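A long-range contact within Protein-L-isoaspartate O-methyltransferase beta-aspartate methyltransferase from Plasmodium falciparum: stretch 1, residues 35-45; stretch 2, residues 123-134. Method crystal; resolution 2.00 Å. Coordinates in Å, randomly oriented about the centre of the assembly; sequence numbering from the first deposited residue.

Stretch 1 (35-45) LQVDRGKYIKE
Stretch 2, residues 123-134: NFSLENIKRDKP

How do the backbones meet? Residues 123-132 are helical, and Lys-133 is the first to leave helical angles (-140/75). Against this helix lies an irregular strip with a 3-10 turn at 39-41, where Gly-40 N donates a hydrogen bond to Asp-38 OD1 (2.9 Å). The closest register is Tyr-42 to Asn-128, CA to CA 5.4 Å.

What does Tyr-42 do? Its CA-CB bond points away, yet chi1 -70° (m) and chi2 -92° bring the end of the side chain nearer the helix. Tyr-42 OH donates to Asp-132 OD2 at 2.8 Å, and Ile-129 CG1 lies at the ring edge, 4.0 Å from Tyr-42 CE1. Asn-128 (m, chi2 -12°) points toward the strip, its CB 3.6 Å from Tyr-42 CD1.

How does Lys-133 reach the other stretch? With chi1 m, t chi2 and chi3 stretch the chain and p chi4 turns NZ at the end; NZ donates a hydrogen bond to Gln-36 O (2.6 Å) and salt-bridges Asp-132 OD2 (2.9 Å). Asp-132, chi1 t, thus uses OD2 for both Lys-133 and Tyr-42.

How is Arg-131 placed? Chi1 106°, between wells, and chi3 p turn its NH1 to Asn-128 OD1 (3.2 Å) and, weakly, to Lys-41 O (3.1 Å). Lys-44 NZ sits over the guanidinium face, 3.4 Å from Arg-131 NH2: like charges, without a hydrogen bond.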

# COMPACT_ATOMS: atom_id res chain seq x y z
N LEU A 35 -12.67 7.44 0.23
CA LEU A 35 -13.39 8.72 0.42
C LEU A 35 -12.73 9.57 1.51
O LEU A 35 -12.66 10.79 1.40
CB LEU A 35 -14.87 8.45 0.74
CG LEU A 35 -15.76 9.70 0.96
CD1 LEU A 35 -15.81 10.53 -0.31
CD2 LEU A 35 -17.16 9.32 1.45
N GLN A 36 -12.24 8.90 2.55
CA GLN A 36 -11.55 9.57 3.65
C GLN A 36 -10.15 10.08 3.29
O GLN A 36 -9.56 10.88 4.04
CB GLN A 36 -11.52 8.66 4.89
CG GLN A 36 -12.90 8.45 5.51
CD GLN A 36 -12.87 7.53 6.72
OE1 GLN A 36 -12.58 7.97 7.82
NE2 GLN A 36 -13.19 6.26 6.52
N VAL A 37 -9.61 9.64 2.15
CA VAL A 37 -8.27 10.01 1.72
C VAL A 37 -8.28 10.67 0.32
O VAL A 37 -8.26 9.99 -0.71
CB VAL A 37 -7.27 8.78 1.76
CG1 VAL A 37 -5.85 9.25 1.58
CG2 VAL A 37 -7.39 8.01 3.09
N ASP A 38 -8.31 12.01 0.29
CA ASP A 38 -8.37 12.78 -0.93
C ASP A 38 -7.05 12.71 -1.71
O ASP A 38 -6.00 13.17 -1.22
CB ASP A 38 -8.73 14.24 -0.60
CG ASP A 38 -8.97 15.10 -1.85
OD1 ASP A 38 -8.43 14.81 -2.93
OD2 ASP A 38 -9.71 16.12 -1.74
N ARG A 39 -7.12 12.18 -2.93
CA ARG A 39 -5.95 11.96 -3.80
C ARG A 39 -5.17 13.24 -4.10
O ARG A 39 -3.94 13.21 -4.19
CB ARG A 39 -6.39 11.27 -5.10
CG ARG A 39 -5.26 10.71 -5.96
CD ARG A 39 -5.81 10.02 -7.23
NE ARG A 39 -4.79 9.85 -8.27
CZ ARG A 39 -3.89 8.85 -8.31
NH1 ARG A 39 -3.91 7.91 -7.38
NH2 ARG A 39 -2.99 8.78 -9.28
N GLY A 40 -5.89 14.36 -4.22
CA GLY A 40 -5.29 15.69 -4.42
C GLY A 40 -4.38 16.19 -3.31
O GLY A 40 -3.59 17.12 -3.51
N LYS A 41 -4.47 15.57 -2.14
CA LYS A 41 -3.54 15.88 -1.05
C LYS A 41 -2.25 15.05 -1.17
O LYS A 41 -1.29 15.24 -0.41
CB LYS A 41 -4.22 15.65 0.31
CG LYS A 41 -5.53 16.40 0.47
CD LYS A 41 -5.31 17.76 1.11
CE LYS A 41 -6.59 18.26 1.77
NZ LYS A 41 -6.31 19.24 2.88
N TYR A 42 -2.23 14.14 -2.15
CA TYR A 42 -1.14 13.17 -2.35
C TYR A 42 -0.40 13.31 -3.68
O TYR A 42 0.73 12.81 -3.85
CB TYR A 42 -1.64 11.74 -2.09
CG TYR A 42 -1.91 11.59 -0.62
CD1 TYR A 42 -0.92 11.11 0.25
CD2 TYR A 42 -3.11 12.01 -0.08
CE1 TYR A 42 -1.15 11.03 1.63
CE2 TYR A 42 -3.35 11.95 1.28
CZ TYR A 42 -2.38 11.46 2.12
OH TYR A 42 -2.65 11.39 3.46
N ILE A 43 -1.04 14.00 -4.61
CA ILE A 43 -0.44 14.38 -5.87
C ILE A 43 -1.07 15.68 -6.36
O ILE A 43 -2.28 15.86 -6.29
CB ILE A 43 -0.55 13.27 -6.96
CG1 ILE A 43 0.34 13.60 -8.16
CG2 ILE A 43 -1.99 13.04 -7.38
CD1 ILE A 43 1.75 13.12 -8.04
N LYS A 44 -0.22 16.59 -6.84
CA LYS A 44 -0.69 17.89 -7.34
C LYS A 44 -1.23 17.85 -8.79
O LYS A 44 -2.30 18.41 -9.06
CB LYS A 44 0.44 18.94 -7.22
CG LYS A 44 0.22 19.99 -6.12
CD LYS A 44 0.51 19.42 -4.73
CE LYS A 44 0.49 20.50 -3.65
NZ LYS A 44 1.78 20.48 -2.90
N GLU A 45 -0.50 17.22 -9.71
CA GLU A 45 -0.91 17.22 -11.11
C GLU A 45 -2.06 16.24 -11.36
O GLU A 45 -2.05 15.11 -10.84
CB GLU A 45 0.24 16.93 -12.08
CG GLU A 45 -0.10 17.39 -13.52
CD GLU A 45 0.58 16.60 -14.65
OE1 GLU A 45 0.38 16.99 -15.84
OE2 GLU A 45 1.32 15.62 -14.36
N ASN A 123 10.26 11.90 2.18
CA ASN A 123 9.91 13.27 2.51
C ASN A 123 8.67 13.78 1.79
O ASN A 123 7.94 14.60 2.34
CB ASN A 123 11.09 14.23 2.33
CG ASN A 123 12.35 13.74 3.03
OD1 ASN A 123 12.34 13.42 4.22
ND2 ASN A 123 13.44 13.64 2.27
N PHE A 124 8.45 13.34 0.55
CA PHE A 124 7.25 13.70 -0.22
C PHE A 124 5.99 13.21 0.48
O PHE A 124 5.01 13.96 0.64
CB PHE A 124 7.35 13.14 -1.66
CG PHE A 124 6.10 13.34 -2.49
CD1 PHE A 124 5.77 14.60 -2.99
CD2 PHE A 124 5.27 12.27 -2.80
CE1 PHE A 124 4.62 14.79 -3.77
CE2 PHE A 124 4.12 12.44 -3.57
CZ PHE A 124 3.79 13.70 -4.06
N SER A 125 6.00 11.93 0.87
CA SER A 125 4.85 11.32 1.55
C SER A 125 4.60 11.98 2.91
O SER A 125 3.46 12.24 3.25
CB SER A 125 5.04 9.81 1.71
OG SER A 125 6.07 9.48 2.62
N LEU A 126 5.68 12.29 3.64
CA LEU A 126 5.54 12.89 4.98
C LEU A 126 4.94 14.30 4.89
O LEU A 126 4.18 14.71 5.77
CB LEU A 126 6.85 12.86 5.79
CG LEU A 126 7.53 11.51 6.04
CD1 LEU A 126 8.95 11.69 6.52
CD2 LEU A 126 6.77 10.65 7.02
N GLU A 127 5.23 15.00 3.80
CA GLU A 127 4.66 16.33 3.56
C GLU A 127 3.17 16.26 3.20
O GLU A 127 2.39 17.09 3.60
CB GLU A 127 5.43 17.05 2.45
CG GLU A 127 6.43 18.07 2.97
CD GLU A 127 5.75 19.30 3.60
OE1 GLU A 127 5.63 19.35 4.85
OE2 GLU A 127 5.31 20.20 2.85
N ASN A 128 2.82 15.25 2.40
CA ASN A 128 1.45 14.96 2.02
C ASN A 128 0.62 14.69 3.24
O ASN A 128 -0.51 15.16 3.35
CB ASN A 128 1.43 13.71 1.12
CG ASN A 128 1.98 13.96 -0.28
OD1 ASN A 128 2.21 15.10 -0.71
ND2 ASN A 128 2.20 12.89 -1.01
N ILE A 129 1.17 13.91 4.17
CA ILE A 129 0.42 13.49 5.36
C ILE A 129 0.25 14.64 6.34
O ILE A 129 -0.83 14.82 6.91
CB ILE A 129 1.03 12.23 6.03
CG1 ILE A 129 1.03 11.06 5.03
CG2 ILE A 129 0.23 11.89 7.31
CD1 ILE A 129 2.08 9.99 5.26
N LYS A 130 1.30 15.45 6.50
CA LYS A 130 1.20 16.69 7.27
C LYS A 130 0.02 17.55 6.79
O LYS A 130 -0.78 17.97 7.61
CB LYS A 130 2.51 17.50 7.24
CG LYS A 130 3.72 16.80 7.86
CD LYS A 130 4.66 17.78 8.62
CE LYS A 130 5.57 17.01 9.61
NZ LYS A 130 6.71 17.83 10.18
N ARG A 131 -0.10 17.78 5.48
CA ARG A 131 -1.18 18.63 4.96
C ARG A 131 -2.56 17.97 5.03
O ARG A 131 -3.57 18.68 5.16
CB ARG A 131 -0.87 19.16 3.56
CG ARG A 131 -1.62 18.53 2.37
CD ARG A 131 -1.38 19.38 1.07
NE ARG A 131 0.05 19.67 0.90
CZ ARG A 131 0.91 18.86 0.28
NH1 ARG A 131 0.50 17.72 -0.25
NH2 ARG A 131 2.20 19.20 0.20
N ASP A 132 -2.59 16.64 4.96
CA ASP A 132 -3.85 15.91 4.98
C ASP A 132 -4.31 15.57 6.40
O ASP A 132 -5.39 15.98 6.83
CB ASP A 132 -3.75 14.65 4.12
CG ASP A 132 -5.09 13.93 3.97
OD1 ASP A 132 -6.16 14.60 3.88
OD2 ASP A 132 -5.07 12.67 3.93
N LYS A 133 -3.48 14.81 7.12
CA LYS A 133 -3.83 14.27 8.43
C LYS A 133 -2.60 14.34 9.35
O LYS A 133 -1.97 13.29 9.62
CB LYS A 133 -4.27 12.81 8.29
CG LYS A 133 -5.61 12.64 7.61
CD LYS A 133 -5.80 11.23 7.10
CE LYS A 133 -7.21 11.02 6.58
NZ LYS A 133 -7.49 11.77 5.32
N PRO A 134 -2.25 15.56 9.85
CA PRO A 134 -1.01 15.73 10.60
C PRO A 134 -1.00 14.89 11.89
O PRO A 134 0.05 14.63 12.44
CB PRO A 134 -0.99 17.24 10.94
CG PRO A 134 -2.36 17.71 10.75
CD PRO A 134 -3.01 16.82 9.73